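Local coordinates for protein cysteine protease (Listeria monocytogenes, PDB 5HU4) that cleaves the C-terminal sorting signal of surface proteins and, through a thioester intermediate, joins them covalently to the cell wall, at residues 86-92 / 118-124; 59-63 / 108-112. All coordinates share one frame; numbering follows the deposited sequence.

The contacts share a sheet: contact 1 pairs two of its strands (86-92 with 118-124), and contact 2 packs a loop with a 3-10 segment (59-63) on a third (108-112). Their centres lie about 8 Å apart. Strand 119-132 runs antiparallel to strand 105-111, and two probable hydrogen bonds link them: Phe-121 N to Thr-110 O at 2.7 Å and Leu-108 N to Ala-123 O at 2.8 Å. Contact 2 contains Cys-111, the residue that forms the acyl-thioester, about 5 Å in side-chain distance from His-50. Arg-120 of contact 1 brings its side chain to about 4 Å from that of Cys-111.

Contact 1: residues 86-92 / 118-124; sequences ETKTIDE and TKRFVAV
Lys-88 and Val-122 illustrate how antiparallel strands are held: Lys-88 N donates to Val-122 O at 2.8 Å, and Val-122 N returns a bond to Lys-88 O. Ile-90 with Arg-120 repeats this two-way exchange, as does Glu-86 with Val-124, where the bond from Glu-86 N is the longer at 3.3 Å. A last bond, Glu-92 N to Thr-118 O, continues the pairing just past the end of strand 86-91. Between these pairs, CA-H...O contacts such as Thr-89 CA to Arg-120 O fill the non-hydrogen-bonded positions.

Side-chain packing differs on the two faces. On one, Ile-90 CD1 meets Val-122 CG2 at 3.7 Å, while the extended Lys-88 chain lies alongside Val-122. On the other, Phe-121 has CG anti to its backbone N (chi1 -178°), which lays the ring alongside Thr-87, with Thr-87 CB 3.7 Å from Phe-121 CZ; Lys-88 O sits over one ring face.

This pairing belongs to the sortase beta-fold, in which strand 119-132 lies between strands 78-91 and 105-111, the latter carrying the active-site Cys-111.

Charged groups gather mostly at the Glu-92/Thr-118 end, where Arg-120 touches Cys-111, a placement consistent with the arginine that, beside cysteine and histidine, is a hallmark of sortase active sites. Glu-92 OE1 makes a salt bridge with Arg-120 NH2 at 2.7 Å, the carboxylate and guanidinium planes 77° apart, and Glu-92 CB rests over the guanidinium centre. Arg-120 NH1 meets Lys-119 O from above the carbonyl plane and also bonds to Thr-117 O, which should limit the group's rotation. Asp-91 OD2 touches Lys-119 CE at 3.2 Å but lies beyond salt-bridge range of Lys-119 NZ; Asp-91 OD1 bonds to Thr-93 OG1. Toward the other end, Lys-88 NZ forms a salt bridge with Glu-86 OE2, met from above the carboxylate plane.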
ATOM      1  N   GLU A  86       4.598   6.300 -10.607  1.00 25.28           N
ATOM      2  CA  GLU A  86       3.655   5.962 -11.666  1.00 26.38           C
ATOM      3  C   GLU A  86       2.280   5.592 -11.111  1.00 24.87           C
ATOM      4  O   GLU A  86       2.160   4.918 -10.087  1.00 26.41           O
ATOM      5  CB  GLU A  86       4.220   4.829 -12.538  1.00 24.84           C
ATOM      6  CG  GLU A  86       3.678   3.437 -12.257  1.00 32.08           C
ATOM      7  CD  GLU A  86       4.317   2.374 -13.136  1.00 39.67           C
ATOM      8  OE1 GLU A  86       5.481   2.001 -12.872  1.00 37.19           O
ATOM      9  OE2 GLU A  86       3.656   1.914 -14.093  1.00 44.87           O
ATOM     10  N   THR A  87       1.244   6.089 -11.779  1.00 24.32           N
ATOM     11  CA  THR A  87      -0.136   5.750 -11.460  1.00 23.42           C
ATOM     12  C   THR A  87      -0.822   5.288 -12.738  1.00 27.96           C
ATOM     13  O   THR A  87      -0.695   5.930 -13.780  1.00 30.17           O
ATOM     14  CB  THR A  87      -0.906   6.943 -10.861  1.00 26.09           C
ATOM     15  OG1 THR A  87      -0.902   8.032 -11.792  1.00 26.98           O
ATOM     16  CG2 THR A  87      -0.268   7.394  -9.556  1.00 22.91           C
ATOM     17  N   LYS A  88      -1.547   4.177 -12.666  1.00 26.04           N
ATOM     18  CA  LYS A  88      -2.129   3.596 -13.867  1.00 24.95           C
ATOM     19  C   LYS A  88      -3.366   2.755 -13.582  1.00 25.87           C
ATOM     20  O   LYS A  88      -3.591   2.317 -12.453  1.00 26.10           O
ATOM     21  CB  LYS A  88      -1.085   2.743 -14.591  1.00 27.05           C
ATOM     22  CG  LYS A  88      -0.568   1.572 -13.769  1.00 29.74           C
ATOM     23  CD  LYS A  88       0.562   0.845 -14.481  1.00 33.31           C
ATOM     24  CE  LYS A  88       1.231  -0.167 -13.562  1.00 34.89           C
ATOM     25  NZ  LYS A  88       2.500  -0.688 -14.139  1.00 38.38           N
ATOM     26  N   THR A  89      -4.166   2.541 -14.620  1.00 28.63           N
ATOM     27  CA  THR A  89      -5.309   1.642 -14.549  1.00 27.90           C
ATOM     28  C   THR A  89      -5.063   0.440 -15.452  1.00 28.15           C
ATOM     29  O   THR A  89      -4.774   0.595 -16.638  1.00 28.80           O
ATOM     30  CB  THR A  89      -6.615   2.342 -14.963  1.00 25.69           C
ATOM     31  OG1 THR A  89      -6.817   3.502 -14.147  1.00 24.74           O
ATOM     32  CG2 THR A  89      -7.799   1.399 -14.803  1.00 27.59           C
ATOM     33  N   ILE A  90      -5.167  -0.758 -14.885  1.00 27.61           N
ATOM     34  CA  ILE A  90      -4.916  -1.982 -15.637  1.00 28.41           C
ATOM     35  C   ILE A  90      -6.068  -2.970 -15.500  1.00 31.66           C
ATOM     36  O   ILE A  90      -6.943  -2.804 -14.649  1.00 32.82           O
ATOM     37  CB  ILE A  90      -3.620  -2.677 -15.175  1.00 29.49           C
ATOM     38  CG1 ILE A  90      -3.755  -3.144 -13.724  1.00 28.37           C
ATOM     39  CG2 ILE A  90      -2.428  -1.744 -15.323  1.00 29.34           C
ATOM     40  CD1 ILE A  90      -2.613  -4.022 -13.255  1.00 32.44           C
ATOM     41  N   ASP A  91      -6.063  -3.998 -16.343  1.00 30.01           N
ATOM     42  CA  ASP A  91      -7.019  -5.090 -16.218  1.00 34.72           C
ATOM     43  C   ASP A  91      -6.547  -6.035 -15.117  1.00 34.72           C
ATOM     44  O   ASP A  91      -5.343  -6.183 -14.900  1.00 35.11           O
ATOM     45  CB  ASP A  91      -7.177  -5.834 -17.545  1.00 35.34           C
ATOM     46  CG  ASP A  91      -8.325  -6.826 -17.527  1.00 39.16           C
ATOM     47  OD1 ASP A  91      -8.091  -8.006 -17.189  1.00 40.95           O
ATOM     48  OD2 ASP A  91      -9.464  -6.425 -17.851  1.00 41.30           O
ATOM     49  N   GLU A  92      -7.490  -6.669 -14.425  1.00 32.52           N
ATOM     50  CA  GLU A  92      -7.165  -7.511 -13.274  1.00 31.62           C
ATOM     51  C   GLU A  92      -6.317  -8.717 -13.660  1.00 32.94           C
ATOM     52  O   GLU A  92      -5.626  -9.294 -12.819  1.00 34.19           O
ATOM     53  CB  GLU A  92      -8.447  -7.977 -12.582  1.00 32.91           C
ATOM     54  CG  GLU A  92      -9.408  -8.724 -13.493  1.00 34.76           C
ATOM     55  CD  GLU A  92     -10.638  -9.221 -12.757  1.00 37.84           C
ATOM     56  OE1 GLU A  92     -10.829  -8.838 -11.583  1.00 38.01           O
ATOM     57  OE2 GLU A  92     -11.415  -9.997 -13.353  1.00 38.50           O
ATOM     58  N   THR A 118     -13.422  -5.352 -13.543  1.00 32.57           N
ATOM     59  CA  THR A 118     -12.263  -6.145 -13.927  1.00 33.65           C
ATOM     60  C   THR A 118     -11.034  -5.253 -14.041  1.00 35.55           C
ATOM     61  O   THR A 118      -9.964  -5.703 -14.445  1.00 35.34           O
ATOM     62  CB  THR A 118     -12.488  -6.870 -15.265  1.00 34.81           C
ATOM     63  OG1 THR A 118     -12.719  -5.906 -16.300  1.00 34.12           O
ATOM     64  CG2 THR A 118     -13.686  -7.800 -15.168  1.00 33.29           C
ATOM     65  N   LYS A 119     -11.198  -3.984 -13.686  1.00 30.44           N
ATOM     66  CA  LYS A 119     -10.119  -3.014 -13.807  1.00 30.28           C
ATOM     67  C   LYS A 119      -9.549  -2.627 -12.446  1.00 30.03           C
ATOM     68  O   LYS A 119     -10.279  -2.514 -11.461  1.00 29.82           O
ATOM     69  CB  LYS A 119     -10.609  -1.768 -14.553  1.00 31.36           C
ATOM     70  CG  LYS A 119     -10.920  -2.007 -16.028  1.00 37.61           C
ATOM     71  CD  LYS A 119     -10.060  -3.129 -16.606  1.00 45.74           C
ATOM     72  CE  LYS A 119     -10.315  -3.328 -18.094  1.00 43.52           C
ATOM     73  NZ  LYS A 119      -9.932  -2.135 -18.903  1.00 47.11           N
ATOM     74  N   ARG A 120      -8.235  -2.433 -12.404  1.00 27.63           N
ATOM     75  CA  ARG A 120      -7.546  -2.087 -11.167  1.00 24.60           C
ATOM     76  C   ARG A 120      -6.775  -0.784 -11.314  1.00 27.78           C
ATOM     77  O   ARG A 120      -6.191  -0.518 -12.365  1.00 27.13           O
ATOM     78  CB  ARG A 120      -6.585  -3.206 -10.758  1.00 27.39           C
ATOM     79  CG  ARG A 120      -7.238  -4.558 -10.538  1.00 28.00           C
ATOM     80  CD  ARG A 120      -8.049  -4.579  -9.255  1.00 27.79           C
ATOM     81  NE  ARG A 120      -8.792  -5.827  -9.108  1.00 26.79           N
ATOM     82  CZ  ARG A 120      -9.988  -6.050  -9.640  1.00 29.66           C
ATOM     83  NH1 ARG A 120     -10.587  -5.107 -10.356  1.00 30.62           N
ATOM     84  NH2 ARG A 120     -10.591  -7.217  -9.454  1.00 33.54           N
ATOM     85  N   PHE A 121      -6.775   0.029 -10.263  1.00 27.31           N
ATOM     86  CA  PHE A 121      -5.909   1.199 -10.223  1.00 23.68           C
ATOM     87  C   PHE A 121      -4.616   0.829  -9.508  1.00 24.66           C
ATOM     88  O   PHE A 121      -4.644   0.216  -8.439  1.00 22.74           O
ATOM     89  CB  PHE A 121      -6.590   2.378  -9.525  1.00 22.39           C
ATOM     90  CG  PHE A 121      -5.752   3.628  -9.491  1.00 22.98           C
ATOM     91  CD1 PHE A 121      -4.905   3.885  -8.423  1.00 25.37           C
ATOM     92  CD2 PHE A 121      -5.808   4.546 -10.529  1.00 25.60           C
ATOM     93  CE1 PHE A 121      -4.131   5.032  -8.392  1.00 23.34           C
ATOM     94  CE2 PHE A 121      -5.037   5.694 -10.500  1.00 25.68           C
ATOM     95  CZ  PHE A 121      -4.199   5.936  -9.431  1.00 22.70           C
ATOM     96  N   VAL A 122      -3.486   1.199 -10.102  1.00 23.98           N
ATOM     97  CA  VAL A 122      -2.188   0.845  -9.545  1.00 23.10           C
ATOM     98  C   VAL A 122      -1.325   2.078  -9.299  1.00 24.11           C
ATOM     99  O   VAL A 122      -1.215   2.954 -10.157  1.00 22.90           O
ATOM    100  CB  VAL A 122      -1.426  -0.122 -10.471  1.00 22.60           C
ATOM    101  CG1 VAL A 122      -0.126  -0.566  -9.822  1.00 24.74           C
ATOM    102  CG2 VAL A 122      -2.290  -1.327 -10.801  1.00 22.61           C
ATOM    103  N   ALA A 123      -0.719   2.137  -8.117  1.00 21.69           N
ATOM    104  CA  ALA A 123       0.220   3.199  -7.785  1.00 21.37           C
ATOM    105  C   ALA A 123       1.564   2.599  -7.379  1.00 23.03           C
ATOM    106  O   ALA A 123       1.646   1.833  -6.416  1.00 21.03           O
ATOM    107  CB  ALA A 123      -0.333   4.075  -6.673  1.00 19.04           C
ATOM    108  N   VAL A 124       2.611   2.948  -8.120  1.00 22.42           N
ATOM    109  CA  VAL A 124       3.951   2.442  -7.843  1.00 20.28           C
ATOM    110  C   VAL A 124       4.837   3.542  -7.266  1.00 24.59           C
ATOM    111  O   VAL A 124       4.862   4.665  -7.774  1.00 26.10           O
ATOM    112  CB  VAL A 124       4.610   1.867  -9.116  1.00 24.01           C
ATOM    113  CG1 VAL A 124       6.089   1.581  -8.883  1.00 23.62           C
ATOM    114  CG2 VAL A 124       3.880   0.611  -9.570  1.00 24.58           C
TER

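Contact 2: residues 59-63 / 108-112; sequences FGPIM and LITCD
Ile-62 and Thr-110 reach toward each other tip to tip, Ile-62 CG1 lying 3.9 Å from Thr-110 CG2. The torsions of both residues explain the meeting. Ile-62 places CG1 between its backbone N and carbonyl carbon (chi1 79°), and the extended chain beyond carries CD1 on to Leu-108 CB at 3.7 Å. Thr-110 turns OG1 anti to its N (chi1 -165°), which puts the methyl toward the 59-63 turn, against Phe-59 O as well as Ile-62. The hydroxyl is hydrogen-bonded to Gly-49 O and also packs against Phe-59 CB, so one small side chain offers an apolar branch to the turn and a polar branch to the backbone next to His-50.

Phe-59 crosses Leu-108 at about a right angle, with Phe-59 CZ 3.9 Å from Leu-108 CD2. Ile-109 O approaches the rim of the ring in its plane, 3.6 Å from Phe-59 CD2, where the weakly positive edge hydrogens can face a carbonyl oxygen. Met-63 is folded back at chi2 and chi3; its SD packs at 3.9 Å from Cys-111 O, and its CE lies 3.7 Å from Asp-112 O. The CB of Cys-111 points away from 59-63, and its carbonyl O is hydrogen-bonded to His-51 ND1.

Residues 59-63, in the loop between strands 44-48 and 70-74, pack against several strands: Phe-59 also touches Leu-16 of strand 14-19 and Ile-7 of strand 3-9, Ile-62 meets Val-14, and Met-63 reaches Phe-121 on strand 119-132, the neighbour of strand 105-111.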
ATOM      1  N   PHE A  59      -8.305   1.586   0.625  1.00 21.85           N
ATOM      2  CA  PHE A  59      -7.494   2.082  -0.486  1.00 22.25           C
ATOM      3  C   PHE A  59      -8.296   2.897  -1.491  1.00 20.25           C
ATOM      4  O   PHE A  59      -7.813   3.200  -2.578  1.00 21.76           O
ATOM      5  CB  PHE A  59      -6.804   0.924  -1.207  1.00 19.88           C
ATOM      6  CG  PHE A  59      -5.411   0.655  -0.720  1.00 21.00           C
ATOM      7  CD1 PHE A  59      -4.904   1.337   0.374  1.00 20.37           C
ATOM      8  CD2 PHE A  59      -4.602  -0.266  -1.363  1.00 18.96           C
ATOM      9  CE1 PHE A  59      -3.623   1.096   0.824  1.00 19.17           C
ATOM     10  CE2 PHE A  59      -3.320  -0.511  -0.919  1.00 16.14           C
ATOM     11  CZ  PHE A  59      -2.829   0.170   0.176  1.00 19.47           C
ATOM     12  N   GLY A  60      -9.525   3.236  -1.127  1.00 21.21           N
ATOM     13  CA  GLY A  60     -10.328   4.156  -1.912  1.00 21.57           C
ATOM     14  C   GLY A  60      -9.630   5.459  -2.281  1.00 22.53           C
ATOM     15  O   GLY A  60      -9.604   5.829  -3.454  1.00 23.86           O
ATOM     16  N   PRO A  61      -9.062   6.167  -1.286  1.00 23.49           N
ATOM     17  CA  PRO A  61      -8.450   7.473  -1.564  1.00 21.97           C
ATOM     18  C   PRO A  61      -7.184   7.453  -2.429  1.00 23.90           C
ATOM     19  O   PRO A  61      -6.774   8.519  -2.886  1.00 22.31           O
ATOM     20  CB  PRO A  61      -8.111   8.001  -0.164  1.00 20.53           C
ATOM     21  CG  PRO A  61      -9.034   7.284   0.747  1.00 20.33           C
ATOM     22  CD  PRO A  61      -9.157   5.917   0.164  1.00 19.76           C
ATOM     23  N   ILE A  62      -6.573   6.292  -2.654  1.00 20.92           N
ATOM     24  CA  ILE A  62      -5.333   6.261  -3.430  1.00 20.28           C
ATOM     25  C   ILE A  62      -5.617   6.420  -4.923  1.00 22.14           C
ATOM     26  O   ILE A  62      -4.694   6.475  -5.735  1.00 20.93           O
ATOM     27  CB  ILE A  62      -4.525   4.964  -3.196  1.00 20.46           C
ATOM     28  CG1 ILE A  62      -5.108   3.801  -3.999  1.00 23.76           C
ATOM     29  CG2 ILE A  62      -4.447   4.641  -1.711  1.00 19.88           C
ATOM     30  CD1 ILE A  62      -4.167   2.623  -4.122  1.00 23.27           C
ATOM     31  N   MET A  63      -6.897   6.498  -5.276  1.00 23.14           N
ATOM     32  CA  MET A  63      -7.299   6.853  -6.631  1.00 24.47           C
ATOM     33  C   MET A  63      -6.832   8.266  -6.960  1.00 23.81           C
ATOM     34  O   MET A  63      -6.556   8.590  -8.117  1.00 25.89           O
ATOM     35  CB  MET A  63      -8.819   6.754  -6.792  1.00 22.90           C
ATOM     36  CG  MET A  63      -9.382   5.350  -6.670  1.00 26.55           C
ATOM     37  SD  MET A  63      -9.252   4.405  -8.201  1.00 36.33           S
ATOM     38  CE  MET A  63      -9.990   5.543  -9.371  1.00 22.49           C
ATOM     39  N   LEU A 108       0.762  -0.332  -4.815  1.00 21.33           N
ATOM     40  CA  LEU A 108      -0.568  -0.256  -4.223  1.00 20.12           C
ATOM     41  C   LEU A 108      -1.638  -0.598  -5.255  1.00 21.25           C
ATOM     42  O   LEU A 108      -1.678  -0.012  -6.337  1.00 19.80           O
ATOM     43  CB  LEU A 108      -0.818   1.135  -3.638  1.00 17.81           C
ATOM     44  CG  LEU A 108       0.246   1.643  -2.663  1.00 18.37           C
ATOM     45  CD1 LEU A 108      -0.224   2.909  -1.965  1.00 17.40           C
ATOM     46  CD2 LEU A 108       0.602   0.565  -1.652  1.00 19.24           C
ATOM     47  N   ILE A 109      -2.501  -1.549  -4.913  1.00 20.04           N
ATOM     48  CA  ILE A 109      -3.508  -2.033  -5.850  1.00 20.17           C
ATOM     49  C   ILE A 109      -4.917  -1.964  -5.271  1.00 21.37           C
ATOM     50  O   ILE A 109      -5.174  -2.454  -4.170  1.00 20.30           O
ATOM     51  CB  ILE A 109      -3.219  -3.487  -6.278  1.00 22.08           C
ATOM     52  CG1 ILE A 109      -1.793  -3.611  -6.820  1.00 22.80           C
ATOM     53  CG2 ILE A 109      -4.233  -3.952  -7.316  1.00 21.29           C
ATOM     54  CD1 ILE A 109      -1.428  -5.007  -7.265  1.00 27.66           C
ATOM     55  N   THR A 110      -5.825  -1.351  -6.023  1.00 19.06           N
ATOM     56  CA  THR A 110      -7.229  -1.289  -5.638  1.00 22.44           C
ATOM     57  C   THR A 110      -8.120  -1.286  -6.875  1.00 23.43           C
ATOM     58  O   THR A 110      -7.659  -1.003  -7.981  1.00 24.94           O
ATOM     59  CB  THR A 110      -7.534  -0.041  -4.786  1.00 22.39           C
ATOM     60  OG1 THR A 110      -8.812  -0.188  -4.153  1.00 20.61           O
ATOM     61  CG2 THR A 110      -7.531   1.217  -5.644  1.00 24.06           C
ATOM     62  N   CYS A 111      -9.393  -1.614  -6.685  1.00 22.44           N
ATOM     63  CA  CYS A 111     -10.357  -1.563  -7.776  1.00 24.37           C
ATOM     64  C   CYS A 111     -10.596  -0.112  -8.174  1.00 25.21           C
ATOM     65  O   CYS A 111     -10.532   0.783  -7.331  1.00 26.63           O
ATOM     66  CB  CYS A 111     -11.672  -2.236  -7.374  1.00 21.20           C
ATOM     67  SG  CYS A 111     -11.481  -3.894  -6.678  1.00 29.01           S
ATOM     68  N   ASP A 112     -10.861   0.125  -9.455  1.00 24.73           N
ATOM     69  CA  ASP A 112     -11.068   1.486  -9.933  1.00 27.12           C
ATOM     70  C   ASP A 112     -12.481   1.968  -9.612  1.00 25.78           C
ATOM     71  O   ASP A 112     -12.795   3.149  -9.771  1.00 27.51           O
ATOM     72  CB  ASP A 112     -10.798   1.580 -11.437  1.00 29.53           C
ATOM     73  CG  ASP A 112     -11.895   0.951 -12.272  1.00 30.86           C
ATOM     74  OD1 ASP A 112     -12.350  -0.158 -11.924  1.00 32.06           O
ATOM     75  OD2 ASP A 112     -12.301   1.566 -13.280  1.00 33.96           O
TER